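Long-range contacts in double-stranded RNA-binding protein 1 (Arabidopsis thaliana, PDB 3ADG), which binds double-stranded RNA and assists DICER-LIKE 1 in the accurate processing of primary microRNA transcripts in the nucleus: residues A[4-9]-A[58-63]; A[22-27]-A[37-42]; A[45-50]-A[65-70]; A[16-21]-A[41-46]; A[33-38]-A[52-57]. All blocks are in the same frame, centred on the assembly; numbering follows the deposited sequence.

Interaction 1 (A[4-9]-A[58-63])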
# COMPACT_ATOMS: atom_id res chain seq x y z
N VAL A 4 -0.75 6.29 -9.37
CA VAL A 4 -1.30 5.12 -10.05
C VAL A 4 -0.96 3.71 -9.50
O VAL A 4 -1.38 2.72 -10.07
CB VAL A 4 -1.06 5.23 -11.62
CG1 VAL A 4 0.42 5.14 -11.97
CG2 VAL A 4 -1.88 4.19 -12.41
N PHE A 5 -0.24 3.62 -8.37
CA PHE A 5 0.22 2.32 -7.88
C PHE A 5 -0.94 1.42 -7.42
O PHE A 5 -0.98 0.24 -7.78
CB PHE A 5 1.29 2.49 -6.80
CG PHE A 5 2.46 3.31 -7.24
CD1 PHE A 5 2.74 4.52 -6.61
CD2 PHE A 5 3.28 2.88 -8.32
CE1 PHE A 5 3.86 5.31 -7.02
CE2 PHE A 5 4.38 3.67 -8.76
CZ PHE A 5 4.67 4.88 -8.10
N LYS A 6 -1.91 1.99 -6.68
CA LYS A 6 -3.03 1.16 -6.20
C LYS A 6 -3.80 0.53 -7.36
O LYS A 6 -4.04 -0.67 -7.35
CB LYS A 6 -4.00 1.94 -5.31
CG LYS A 6 -3.40 2.34 -3.94
CD LYS A 6 -4.39 3.21 -3.16
CE LYS A 6 -5.48 2.42 -2.42
NZ LYS A 6 -6.41 3.39 -1.65
N SER A 7 -4.17 1.33 -8.35
CA SER A 7 -4.88 0.76 -9.50
C SER A 7 -4.03 -0.30 -10.27
O SER A 7 -4.58 -1.34 -10.70
CB SER A 7 -5.44 1.86 -10.42
OG SER A 7 -4.41 2.70 -10.89
N ARG A 8 -2.71 -0.09 -10.39
CA ARG A 8 -1.86 -1.06 -11.12
C ARG A 8 -1.80 -2.39 -10.36
O ARG A 8 -1.76 -3.47 -10.95
CB ARG A 8 -0.44 -0.52 -11.31
CG ARG A 8 -0.34 0.56 -12.35
CD ARG A 8 1.11 0.93 -12.53
NE ARG A 8 1.27 2.08 -13.39
CZ ARG A 8 2.32 2.90 -13.31
NH1 ARG A 8 3.28 2.62 -12.42
NH2 ARG A 8 2.41 3.95 -14.11
N LEU A 9 -1.82 -2.29 -9.03
CA LEU A 9 -1.76 -3.50 -8.21
C LEU A 9 -3.10 -4.23 -8.30
O LEU A 9 -3.14 -5.45 -8.37
CB LEU A 9 -1.42 -3.16 -6.76
CG LEU A 9 -1.09 -4.35 -5.86
CD1 LEU A 9 0.18 -5.00 -6.35
CD2 LEU A 9 -0.94 -3.85 -4.42
N ALA A 58 -1.54 8.50 0.57
CA ALA A 58 -0.12 8.52 0.21
C ALA A 58 0.63 7.25 0.70
O ALA A 58 1.47 6.69 -0.03
CB ALA A 58 0.54 9.81 0.74
N ALA A 59 0.31 6.83 1.93
CA ALA A 59 0.89 5.60 2.51
C ALA A 59 0.49 4.38 1.69
O ALA A 59 1.35 3.54 1.38
CB ALA A 59 0.45 5.45 3.98
N GLU A 60 -0.80 4.27 1.36
CA GLU A 60 -1.31 3.13 0.61
C GLU A 60 -0.63 3.08 -0.76
O GLU A 60 -0.19 2.00 -1.20
CB GLU A 60 -2.83 3.23 0.47
CG GLU A 60 -3.52 3.05 1.82
CD GLU A 60 -5.04 3.22 1.73
OE1 GLU A 60 -5.51 3.82 0.74
OE2 GLU A 60 -5.76 2.74 2.62
N GLN A 61 -0.52 4.23 -1.42
CA GLN A 61 0.17 4.29 -2.70
C GLN A 61 1.61 3.80 -2.58
O GLN A 61 2.11 3.12 -3.48
CB GLN A 61 0.12 5.67 -3.30
CG GLN A 61 -1.27 6.05 -3.73
CD GLN A 61 -1.74 5.37 -5.03
OE1 GLN A 61 -0.98 4.61 -5.68
NE2 GLN A 61 -3.01 5.64 -5.41
N SER A 62 2.29 4.17 -1.49
CA SER A 62 3.69 3.76 -1.26
C SER A 62 3.78 2.21 -1.07
O SER A 62 4.67 1.57 -1.65
CB SER A 62 4.26 4.52 -0.06
OG SER A 62 5.55 4.02 0.33
N ALA A 63 2.85 1.66 -0.30
CA ALA A 63 2.75 0.21 -0.08
C ALA A 63 2.56 -0.50 -1.44
O ALA A 63 3.23 -1.53 -1.69
CB ALA A 63 1.58 -0.13 0.87
O HOH W 1 -4.39 4.26 -8.13
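Lys-6 of helix 5-15 meets Glu-60 and Gln-61 of helix 56-71, where the two helices of the alpha-beta-beta-beta-alpha fold of the protein's first double-stranded RNA-binding domain pack at 45°, their local axes 8.8 Å apart. Charge pairing joins Lys-6 NZ to Glu-60 OE1 at 2.6 Å, the ammonium approaching from above the carboxylate plane. That oxygen has a second partner in Arg-56, and Lys-6 also makes a cation-pi contact with Tyr-23. Hydrogen bonding centres on the amide of Gln-61: the backbone N of Lys-6 donates to OE1 over 3.0 Å, again from above the carbonyl plane. A water accepts from Ser-7 N and, weakly, from Gln-61 NE2, a looser second link. Van der Waals contact completes the join. The aliphatic part of Lys-6 passes the Gln-61 side chain at about a right angle, with CG 3.6 Å from Gln-61 CD. Next to it, Phe-5 CB sits 3.3 Å from Gln-61 OE1.

Interaction 2 (A[22-27]-A[37-42])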
# COMPACT_ATOMS: atom_id res chain seq x y z
N VAL A 22 -5.76 -5.68 0.04
CA VAL A 22 -6.29 -4.94 1.17
C VAL A 22 -5.16 -4.14 1.87
O VAL A 22 -4.03 -4.57 1.92
CB VAL A 22 -7.01 -5.85 2.19
CG1 VAL A 22 -6.05 -6.78 2.93
CG2 VAL A 22 -7.70 -5.01 3.19
N TYR A 23 -5.54 -3.00 2.44
CA TYR A 23 -4.62 -2.09 3.06
C TYR A 23 -4.88 -1.97 4.56
O TYR A 23 -6.02 -1.72 4.99
CB TYR A 23 -4.72 -0.71 2.39
CG TYR A 23 -4.30 -0.76 0.95
CD1 TYR A 23 -5.18 -1.18 -0.03
CD2 TYR A 23 -2.98 -0.43 0.59
CE1 TYR A 23 -4.78 -1.25 -1.38
CE2 TYR A 23 -2.56 -0.49 -0.75
CZ TYR A 23 -3.47 -0.93 -1.72
OH TYR A 23 -3.07 -1.03 -3.03
N GLU A 24 -3.83 -2.16 5.35
CA GLU A 24 -3.85 -1.77 6.75
C GLU A 24 -3.23 -0.36 6.83
O GLU A 24 -2.21 -0.09 6.17
CB GLU A 24 -3.04 -2.75 7.60
CG GLU A 24 -3.63 -4.13 7.78
CD GLU A 24 -2.61 -5.09 8.37
OE1 GLU A 24 -2.92 -6.28 8.46
OE2 GLU A 24 -1.50 -4.64 8.72
N ILE A 25 -3.89 0.53 7.56
CA ILE A 25 -3.43 1.91 7.76
C ILE A 25 -3.00 2.06 9.23
O ILE A 25 -3.78 1.78 10.14
CB ILE A 25 -4.56 2.95 7.44
CG1 ILE A 25 -5.09 2.78 5.99
CG2 ILE A 25 -4.11 4.37 7.72
CD1 ILE A 25 -6.44 3.44 5.72
N VAL A 26 -1.76 2.48 9.45
CA VAL A 26 -1.26 2.80 10.79
C VAL A 26 -1.06 4.32 10.95
O VAL A 26 -0.46 5.00 10.10
CB VAL A 26 0.05 2.02 11.14
CG1 VAL A 26 0.70 2.55 12.44
CG2 VAL A 26 -0.26 0.54 11.29
N LYS A 27 -1.60 4.86 12.03
CA LYS A 27 -1.48 6.29 12.31
C LYS A 27 -0.79 6.53 13.66
O LYS A 27 -1.12 5.89 14.67
CB LYS A 27 -2.88 6.90 12.29
CG LYS A 27 -3.00 8.41 12.34
CD LYS A 27 -4.48 8.72 12.45
CE LYS A 27 -4.76 10.19 12.57
NZ LYS A 27 -6.19 10.32 12.87
N GLN A 37 1.58 5.08 7.77
CA GLN A 37 2.34 4.00 7.18
C GLN A 37 1.27 3.00 6.79
O GLN A 37 0.23 2.90 7.47
CB GLN A 37 3.28 3.39 8.22
CG GLN A 37 4.37 2.50 7.61
CD GLN A 37 4.02 0.99 7.57
OE1 GLN A 37 3.19 0.49 8.34
NE2 GLN A 37 4.70 0.26 6.68
N SER A 38 1.50 2.26 5.72
CA SER A 38 0.51 1.27 5.31
C SER A 38 1.18 -0.05 4.95
O SER A 38 2.32 -0.08 4.48
CB SER A 38 -0.33 1.79 4.12
OG SER A 38 -1.21 0.80 3.66
N THR A 39 0.45 -1.14 5.16
CA THR A 39 0.84 -2.45 4.70
C THR A 39 -0.25 -2.86 3.76
O THR A 39 -1.44 -2.73 4.11
CB THR A 39 0.95 -3.47 5.86
OG1 THR A 39 1.91 -3.02 6.82
CG2 THR A 39 1.37 -4.88 5.32
N VAL A 40 0.15 -3.28 2.57
CA VAL A 40 -0.76 -3.91 1.61
C VAL A 40 -0.57 -5.42 1.69
O VAL A 40 0.58 -5.92 1.75
CB VAL A 40 -0.65 -3.36 0.13
CG1 VAL A 40 0.68 -3.70 -0.51
CG2 VAL A 40 -1.83 -3.89 -0.75
N ILE A 41 -1.70 -6.12 1.68
CA ILE A 41 -1.71 -7.56 1.74
C ILE A 41 -2.32 -8.13 0.45
O ILE A 41 -3.48 -7.83 0.11
CB ILE A 41 -2.44 -8.08 2.99
CG1 ILE A 41 -1.82 -7.44 4.26
CG2 ILE A 41 -2.38 -9.59 3.06
CD1 ILE A 41 -2.63 -6.24 4.86
N LEU A 42 -1.51 -8.92 -0.25
CA LEU A 42 -1.90 -9.53 -1.53
C LEU A 42 -1.44 -10.98 -1.57
O LEU A 42 -0.27 -11.27 -1.32
CB LEU A 42 -1.32 -8.73 -2.72
CG LEU A 42 -1.60 -9.32 -4.11
CD1 LEU A 42 -3.11 -9.27 -4.47
CD2 LEU A 42 -0.71 -8.65 -5.17
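The antiparallel hairpin of strands 22-28 and 35-42, an outer and the central strand of the three-stranded sheet of the double-stranded RNA-binding fold, pairs Val-22 with Ile-41, Glu-24 with Thr-39 and Val-26 with Gln-37. Each is a hydrogen-bonded pair with two backbone bonds; in the middle one, Glu-24 N reaches Thr-39 O at 2.8 Å and Thr-39 N returns to Glu-24 O. The non-hydrogen-bonded pairs between them are Tyr-23 with Val-40 and Ile-25 with Ser-38. Ser-38 holds OG anti to its backbone N (chi1 175°), from where the hydroxyl donates to Glu-24 O over 2.8 Å. Glu-24 O is therefore gripped twice, by Thr-39 N and Ser-38 OG from opposite faces of the carbonyl plane. Val-40 CG2 lies over one face of the Tyr-23 ring, a CH-pi contact 3.7 Å from the centroid, while Ser-38 OG meets the ring edge. On the other sheet face Val-22 CG1 packs 3.8 Å from Ile-41 CB. Ile-41 CD1 touches the carboxylate end of Glu-24, 3.6 Å from OE1, and OE2 of that glutamate forms a salt bridge with Arg-46. Tyr-23, Ile-25 and Val-40 point to the helical side of the sheet: Tyr-23 touches Leu-9 of helix 5-15 and Ala-64 of helix 56-71, and strand 45-48 flanks strand 35-42 beyond.

Interaction 3 (A[45-50]-A[65-70])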
# COMPACT_ATOMS: atom_id res chain seq x y z
N VAL A 45 0.79 -12.21 1.07
CA VAL A 45 2.09 -11.54 1.21
C VAL A 45 1.90 -10.09 1.66
O VAL A 45 1.06 -9.36 1.12
CB VAL A 45 2.89 -11.55 -0.13
CG1 VAL A 45 4.33 -11.03 0.13
CG2 VAL A 45 2.94 -12.97 -0.77
N ARG A 46 2.68 -9.68 2.66
CA ARG A 46 2.60 -8.33 3.24
C ARG A 46 3.71 -7.42 2.73
O ARG A 46 4.88 -7.74 2.83
CB ARG A 46 2.67 -8.39 4.77
CG ARG A 46 1.57 -9.23 5.42
CD ARG A 46 1.74 -9.35 6.95
NE ARG A 46 1.85 -8.04 7.62
CZ ARG A 46 0.80 -7.32 8.02
NH1 ARG A 46 -0.44 -7.78 7.79
NH2 ARG A 46 0.99 -6.16 8.61
N TYR A 47 3.34 -6.25 2.22
CA TYR A 47 4.36 -5.31 1.70
C TYR A 47 4.17 -4.01 2.40
O TYR A 47 3.04 -3.52 2.46
CB TYR A 47 4.17 -5.09 0.20
CG TYR A 47 4.11 -6.35 -0.64
CD1 TYR A 47 2.89 -6.97 -0.89
CD2 TYR A 47 5.27 -6.91 -1.18
CE1 TYR A 47 2.83 -8.12 -1.67
CE2 TYR A 47 5.22 -8.05 -1.99
CZ TYR A 47 3.99 -8.65 -2.21
OH TYR A 47 3.91 -9.76 -3.00
N ASN A 48 5.26 -3.42 2.89
CA ASN A 48 5.15 -2.25 3.73
C ASN A 48 5.55 -0.98 2.99
O ASN A 48 6.54 -0.95 2.28
CB ASN A 48 5.99 -2.46 4.98
CG ASN A 48 5.34 -3.47 5.92
OD1 ASN A 48 5.67 -4.67 5.91
ND2 ASN A 48 4.38 -3.01 6.67
N SER A 49 4.74 0.05 3.15
CA SER A 49 5.12 1.40 2.70
C SER A 49 6.30 1.98 3.48
O SER A 49 6.68 1.52 4.60
CB SER A 49 3.93 2.35 2.86
OG SER A 49 3.81 2.72 4.23
N LEU A 50 6.85 3.05 2.91
CA LEU A 50 7.70 3.97 3.66
C LEU A 50 6.93 4.60 4.85
O LEU A 50 5.69 4.67 4.82
CB LEU A 50 8.20 5.06 2.73
CG LEU A 50 9.32 4.63 1.77
CD1 LEU A 50 9.81 5.84 0.99
CD2 LEU A 50 10.47 3.92 2.51
N GLU A 65 3.35 0.60 -4.42
CA GLU A 65 4.59 0.73 -5.17
C GLU A 65 5.58 -0.37 -4.77
O GLU A 65 6.19 -1.02 -5.63
CB GLU A 65 5.24 2.08 -4.91
CG GLU A 65 6.60 2.18 -5.67
CD GLU A 65 7.35 3.47 -5.46
OE1 GLU A 65 8.43 3.60 -6.07
OE2 GLU A 65 6.83 4.35 -4.75
N VAL A 66 5.74 -0.56 -3.46
CA VAL A 66 6.65 -1.59 -2.92
C VAL A 66 6.23 -2.97 -3.42
O VAL A 66 7.07 -3.73 -3.91
CB VAL A 66 6.70 -1.56 -1.38
CG1 VAL A 66 7.44 -2.79 -0.81
CG2 VAL A 66 7.37 -0.20 -0.92
N ALA A 67 4.93 -3.26 -3.33
CA ALA A 67 4.36 -4.54 -3.82
C ALA A 67 4.71 -4.78 -5.29
O ALA A 67 5.28 -5.84 -5.65
CB ALA A 67 2.81 -4.54 -3.61
N LEU A 68 4.42 -3.79 -6.14
CA LEU A 68 4.66 -3.90 -7.58
C LEU A 68 6.15 -4.18 -7.87
O LEU A 68 6.49 -5.06 -8.67
CB LEU A 68 4.14 -2.67 -8.34
CG LEU A 68 2.64 -2.40 -8.39
CD1 LEU A 68 2.33 -0.94 -8.78
CD2 LEU A 68 1.91 -3.45 -9.33
N ARG A 69 7.04 -3.44 -7.21
CA ARG A 69 8.48 -3.61 -7.41
C ARG A 69 8.91 -5.05 -7.05
O ARG A 69 9.68 -5.66 -7.79
CB ARG A 69 9.27 -2.62 -6.56
CG ARG A 69 9.20 -1.20 -7.11
CD ARG A 69 10.09 -0.25 -6.31
NE ARG A 69 9.96 1.13 -6.80
CZ ARG A 69 10.60 1.62 -7.86
NH1 ARG A 69 11.43 0.88 -8.59
NH2 ARG A 69 10.39 2.88 -8.19
N GLU A 70 8.38 -5.58 -5.96
CA GLU A 70 8.79 -6.88 -5.47
C GLU A 70 8.21 -7.98 -6.38
O GLU A 70 8.90 -8.91 -6.74
CB GLU A 70 8.35 -7.06 -4.02
CG GLU A 70 8.95 -8.28 -3.32
CD GLU A 70 10.49 -8.27 -3.26
OE1 GLU A 70 11.09 -7.19 -3.09
OE2 GLU A 70 11.10 -9.36 -3.36
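Tyr-47 carries most of the meeting between strand 45-48 and helix 56-71, its ring laid against the helix at Ala-67. With CG anti to the carbonyl carbon (chi1 -53°), Tyr-47 brings that atom to the helix, 3.7 Å from Ala-67 CA, and the next torsion turns the ring face to it: Ala-67 CA stands over one face, 3.8 Å from the centroid and 20° off the normal, a CH-pi contact. The methyl of the same alanine reaches the ring too, CB lying 3.6 Å from Tyr-47 CD1. Farther along the ring, CE2 is 3.9 Å from Glu-70 CB, and Glu-70 CG lies at the ring edge; the charged end of that glutamate pairs with Lys-73. At the root of the tyrosine, CB packs 4.1 Å from Val-66 CG1. Asn-48 takes part through its backbone, since its O lies 3.4 Å from Val-66 CG2. Just past the strand, Ser-49 OG donates to Leu-50 O and accepts from Ser-38 N, and Leu-50 N is hydrogen-bonded to Ser-62 OG, about one turn before Val-66 in the same helix. The strand crosses the helix at 121°, local axes 7.5 Å apart. Tyr-47 is buried between this helix and the sheet, touching Val-40 of strand 35-42 and Leu-71 near the helix end, while Ala-67 also meets Leu-9 of helix 5-15.

Interaction 4 (A[16-21]-A[41-46])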
# COMPACT_ATOMS: atom_id res chain seq x y z
N TYR A 16 -4.15 -12.16 -12.15
CA TYR A 16 -3.65 -13.37 -11.55
C TYR A 16 -4.62 -14.07 -10.59
O TYR A 16 -4.20 -14.95 -9.83
CB TYR A 16 -2.30 -13.07 -10.89
CG TYR A 16 -1.24 -12.82 -11.91
CD1 TYR A 16 -0.91 -11.53 -12.31
CD2 TYR A 16 -0.56 -13.88 -12.49
CE1 TYR A 16 0.09 -11.32 -13.29
CE2 TYR A 16 0.42 -13.68 -13.45
CZ TYR A 16 0.75 -12.41 -13.83
OH TYR A 16 1.71 -12.26 -14.80
N LYS A 17 -5.91 -13.72 -10.64
CA LYS A 17 -6.97 -14.44 -9.90
C LYS A 17 -6.72 -14.44 -8.38
O LYS A 17 -6.89 -15.47 -7.69
CB LYS A 17 -7.07 -15.88 -10.44
CG LYS A 17 -7.46 -15.96 -11.91
CD LYS A 17 -8.72 -15.14 -12.20
CE LYS A 17 -9.92 -15.56 -11.29
NZ LYS A 17 -11.23 -15.00 -11.77
N LEU A 18 -6.29 -13.27 -7.88
CA LEU A 18 -6.06 -13.03 -6.45
C LEU A 18 -7.09 -12.05 -5.94
O LEU A 18 -7.55 -11.18 -6.70
CB LEU A 18 -4.65 -12.42 -6.26
CG LEU A 18 -3.53 -13.14 -7.01
CD1 LEU A 18 -2.24 -12.30 -6.94
CD2 LEU A 18 -3.29 -14.57 -6.42
N PRO A 19 -7.45 -12.14 -4.63
CA PRO A 19 -8.33 -11.11 -4.08
C PRO A 19 -7.76 -9.69 -4.20
O PRO A 19 -6.53 -9.47 -4.19
CB PRO A 19 -8.46 -11.51 -2.59
CG PRO A 19 -8.21 -13.00 -2.59
CD PRO A 19 -7.10 -13.15 -3.62
N THR A 20 -8.66 -8.73 -4.33
CA THR A 20 -8.30 -7.31 -4.28
C THR A 20 -7.35 -7.07 -3.13
O THR A 20 -7.63 -7.55 -2.01
CB THR A 20 -9.58 -6.45 -4.15
OG1 THR A 20 -10.40 -6.67 -5.31
CG2 THR A 20 -9.23 -4.96 -4.03
N PRO A 21 -6.22 -6.37 -3.39
CA PRO A 21 -5.29 -6.05 -2.30
C PRO A 21 -6.04 -5.33 -1.21
O PRO A 21 -6.89 -4.48 -1.51
CB PRO A 21 -4.27 -5.09 -2.94
CG PRO A 21 -4.32 -5.36 -4.41
CD PRO A 21 -5.74 -5.86 -4.70
N ILE A 41 -1.70 -6.12 1.68
CA ILE A 41 -1.71 -7.56 1.74
C ILE A 41 -2.32 -8.13 0.45
O ILE A 41 -3.48 -7.83 0.11
CB ILE A 41 -2.44 -8.08 2.99
CG1 ILE A 41 -1.82 -7.44 4.26
CG2 ILE A 41 -2.38 -9.59 3.06
CD1 ILE A 41 -2.63 -6.24 4.86
N LEU A 42 -1.51 -8.92 -0.25
CA LEU A 42 -1.90 -9.53 -1.53
C LEU A 42 -1.44 -10.98 -1.57
O LEU A 42 -0.27 -11.27 -1.32
CB LEU A 42 -1.32 -8.73 -2.72
CG LEU A 42 -1.60 -9.32 -4.11
CD1 LEU A 42 -3.11 -9.27 -4.47
CD2 LEU A 42 -0.71 -8.65 -5.17
N ASP A 43 -2.36 -11.88 -1.89
CA ASP A 43 -2.02 -13.31 -1.98
C ASP A 43 -1.24 -13.77 -0.74
O ASP A 43 -0.24 -14.47 -0.86
CB ASP A 43 -1.21 -13.58 -3.26
CG ASP A 43 -1.16 -15.06 -3.64
OD1 ASP A 43 -2.07 -15.82 -3.25
OD2 ASP A 43 -0.19 -15.46 -4.33
N GLY A 44 -1.68 -13.33 0.44
CA GLY A 44 -1.04 -13.69 1.71
C GLY A 44 0.22 -12.90 2.06
O GLY A 44 0.67 -12.94 3.22
N VAL A 45 0.79 -12.21 1.07
CA VAL A 45 2.09 -11.54 1.21
C VAL A 45 1.90 -10.09 1.66
O VAL A 45 1.06 -9.36 1.12
CB VAL A 45 2.89 -11.55 -0.13
CG1 VAL A 45 4.33 -11.03 0.13
CG2 VAL A 45 2.94 -12.97 -0.77
N ARG A 46 2.68 -9.68 2.66
CA ARG A 46 2.60 -8.33 3.24
C ARG A 46 3.71 -7.42 2.73
O ARG A 46 4.88 -7.74 2.83
CB ARG A 46 2.67 -8.39 4.77
CG ARG A 46 1.57 -9.23 5.42
CD ARG A 46 1.74 -9.35 6.95
NE ARG A 46 1.85 -8.04 7.62
CZ ARG A 46 0.80 -7.32 8.02
NH1 ARG A 46 -0.44 -7.78 7.79
NH2 ARG A 46 0.99 -6.16 8.61
O HOH W 2 -5.34 -10.85 -2.11
O HOH W 3 -5.68 -9.28 -0.04
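Leu-18 and Leu-42 meet at about a right angle, Leu-18 CB 3.9 Å from Leu-42 CD1. That one methyl meets three residues of the loop: besides Leu-18 it lies 3.4 Å from Pro-19 O and 4.1 Å from Pro-21 CG. Leu-42 holds its CG anti to the backbone N (chi1 177°), which puts CG within 4.2 Å of Leu-18 CD1; chi2 (66°) then sets CD1 among the loop residues. The other leucine branches over the turn, with Leu-18 CD2 resting 3.5 Å from Asp-43 CG. An alanine in place of Leu-18 would probably leave the flank of Asp-43 without its apolar cover and open a gap beside Leu-42 CD1, although the contact of CB would remain. Backbone polar groups are joined through water. One water donates to Pro-19 O at 2.8 Å and accepts from Asp-43 N; another donates to both Thr-20 O and Ile-41 O, the latter at 2.6 Å. Pro-21 CA also makes a CA-H...O contact with Ile-41 O. Farther out, Lys-17, with positive phi, is the C-prime residue of a Schellman motif ending helix 5-15, with Leu-18 N bonded to Ala-13 O, and this sends the chain toward the sheet. On the sheet side, Leu-42 to Val-45 form a type I' beta turn, the tight reversal typical of two-residue beta hairpins, here between strands 35-42 and 45-48 of the double-stranded RNA-binding fold.

Interaction 5 (A[33-38]-A[52-57])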
# COMPACT_ATOMS: atom_id res chain seq x y z
N LYS A 33 -0.78 16.33 13.72
CA LYS A 33 0.43 16.14 12.90
C LYS A 33 0.70 14.68 12.80
O LYS A 33 1.80 14.22 13.14
CB LYS A 33 1.66 16.82 13.51
CG LYS A 33 1.48 18.28 13.83
CD LYS A 33 1.47 19.10 12.58
CE LYS A 33 0.84 20.47 12.83
NZ LYS A 33 0.94 21.23 11.55
N SER A 34 -0.31 13.93 12.38
CA SER A 34 -0.21 12.49 12.38
C SER A 34 0.68 12.04 11.23
O SER A 34 0.82 12.74 10.23
CB SER A 34 -1.58 11.81 12.33
OG SER A 34 -2.28 12.04 13.54
N LEU A 35 1.26 10.85 11.40
CA LEU A 35 2.10 10.22 10.37
C LEU A 35 1.48 8.86 10.07
O LEU A 35 0.94 8.22 10.97
CB LEU A 35 3.54 10.09 10.87
CG LEU A 35 4.28 11.43 10.99
CD1 LEU A 35 5.70 11.17 11.56
CD2 LEU A 35 4.33 12.23 9.66
N PHE A 36 1.56 8.46 8.80
CA PHE A 36 0.86 7.30 8.28
C PHE A 36 1.85 6.37 7.61
O PHE A 36 2.77 6.81 6.92
CB PHE A 36 -0.21 7.75 7.26
CG PHE A 36 -1.35 8.55 7.85
CD1 PHE A 36 -1.22 9.92 8.10
CD2 PHE A 36 -2.56 7.93 8.17
CE1 PHE A 36 -2.28 10.66 8.63
CE2 PHE A 36 -3.62 8.67 8.72
CZ PHE A 36 -3.49 10.01 8.96
N GLN A 37 1.58 5.08 7.77
CA GLN A 37 2.34 4.00 7.18
C GLN A 37 1.27 3.00 6.79
O GLN A 37 0.23 2.90 7.47
CB GLN A 37 3.28 3.39 8.22
CG GLN A 37 4.37 2.50 7.61
CD GLN A 37 4.02 0.99 7.57
OE1 GLN A 37 3.19 0.49 8.34
NE2 GLN A 37 4.70 0.26 6.68
N SER A 38 1.50 2.26 5.72
CA SER A 38 0.51 1.27 5.31
C SER A 38 1.18 -0.05 4.95
O SER A 38 2.32 -0.08 4.48
CB SER A 38 -0.33 1.79 4.12
OG SER A 38 -1.21 0.80 3.66
N GLY A 52 5.93 7.82 7.57
CA GLY A 52 5.97 9.28 7.63
C GLY A 52 5.12 10.03 6.62
O GLY A 52 5.36 11.21 6.35
N PHE A 53 4.15 9.36 6.02
CA PHE A 53 3.22 10.06 5.14
C PHE A 53 2.20 10.91 5.92
O PHE A 53 1.96 10.67 7.12
CB PHE A 53 2.53 9.07 4.18
CG PHE A 53 3.48 8.49 3.17
CD1 PHE A 53 3.98 7.22 3.37
CD2 PHE A 53 3.97 9.28 2.11
CE1 PHE A 53 4.91 6.66 2.48
CE2 PHE A 53 4.88 8.73 1.21
CZ PHE A 53 5.34 7.40 1.40
N PHE A 54 1.63 11.90 5.25
CA PHE A 54 0.71 12.84 5.91
C PHE A 54 -0.77 12.46 5.78
O PHE A 54 -1.65 13.09 6.39
CB PHE A 54 0.91 14.28 5.40
CG PHE A 54 2.34 14.81 5.56
CD1 PHE A 54 2.86 15.71 4.63
CD2 PHE A 54 3.14 14.41 6.63
CE1 PHE A 54 4.18 16.24 4.76
CE2 PHE A 54 4.44 14.91 6.77
CZ PHE A 54 4.98 15.83 5.83
N ASN A 55 -1.02 11.42 4.99
CA ASN A 55 -2.37 10.90 4.84
C ASN A 55 -2.38 9.42 4.42
O ASN A 55 -1.37 8.88 3.94
CB ASN A 55 -3.17 11.79 3.89
CG ASN A 55 -2.54 11.87 2.51
OD1 ASN A 55 -2.64 10.92 1.72
ND2 ASN A 55 -1.82 12.96 2.25
N ARG A 56 -3.54 8.77 4.61
CA ARG A 56 -3.62 7.33 4.37
C ARG A 56 -3.38 7.01 2.89
O ARG A 56 -2.66 6.07 2.57
CB ARG A 56 -4.96 6.78 4.87
CG ARG A 56 -6.17 7.35 4.19
CD ARG A 56 -6.64 6.42 3.10
NE ARG A 56 -8.04 6.67 2.74
CZ ARG A 56 -8.69 6.04 1.76
NH1 ARG A 56 -8.09 5.11 1.02
NH2 ARG A 56 -9.95 6.38 1.53
N LYS A 57 -3.93 7.82 1.99
CA LYS A 57 -3.79 7.54 0.56
C LYS A 57 -2.33 7.53 0.11
O LYS A 57 -1.92 6.66 -0.64
CB LYS A 57 -4.61 8.54 -0.26
CG LYS A 57 -6.11 8.20 -0.22
CD LYS A 57 -6.86 9.00 -1.20
CE LYS A 57 -8.36 8.76 -1.03
NZ LYS A 57 -9.11 9.47 -2.07
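The Phe-36 ring is laid against the backbone just before helix 56-71: Asn-55 CA stands over one face, 3.9 Å from the centroid in a CH-pi contact, and Arg-56 N lies over the same face. Phe-53 O comes to the ring edge, 3.4 Å from Phe-36 CD1. Phe-36 O in turn lies at the edge of the Phe-53 ring, and Leu-35 CD2 meets the edge of the Phe-54 ring, 3.9 Å from Phe-54 CD2. The backbones close a single antiparallel bridge, in which Phe-36 N donates to Phe-53 O at 2.8 Å and Phe-53 N returns to Phe-36 O at 3.0 Å. Gly-52 and Phe-53 together stand opposite the single residue Phe-36, a G1 beta bulge whose glycine has positive phi; here it joins the start of strand 35-42 to the loop leading into the C-terminal helix of the double-stranded RNA-binding fold. An alanine at Phe-36 would probably leave the backbone of Asn-55 and Arg-56 without its aromatic cover and open a gap beside the helix start, while the bridge could persist. Asn-55 is the N-cap residue, its OD1 accepting from Ala-58 N. At the bulge, Leu-35 CD2 also approaches Gly-52 O at 3.6 Å.

From the N terminus, helix 5-15 opens the widest loop: interaction 1 brings it against helix 56-71 and encloses interactions 2, 4 and 5. The loop after the helix is then tied by interaction 4 to the turn between strands 35-42 and 45-48, and strand 22-28 is zipped by interaction 2 to strand 35-42, whose end at Ile-41 and Leu-42 interactions 2 and 4 share. Interaction 5 begins where interaction 2 ends, joins the start of strand 35-42 to the entry of helix 56-71, and crosses interaction 4 along the chain. Interaction 3, in series after interaction 2, fixes strand 45-48 to helix 56-71 and crosses interactions 1 and 5. Sheet and both helices are thus interlocked.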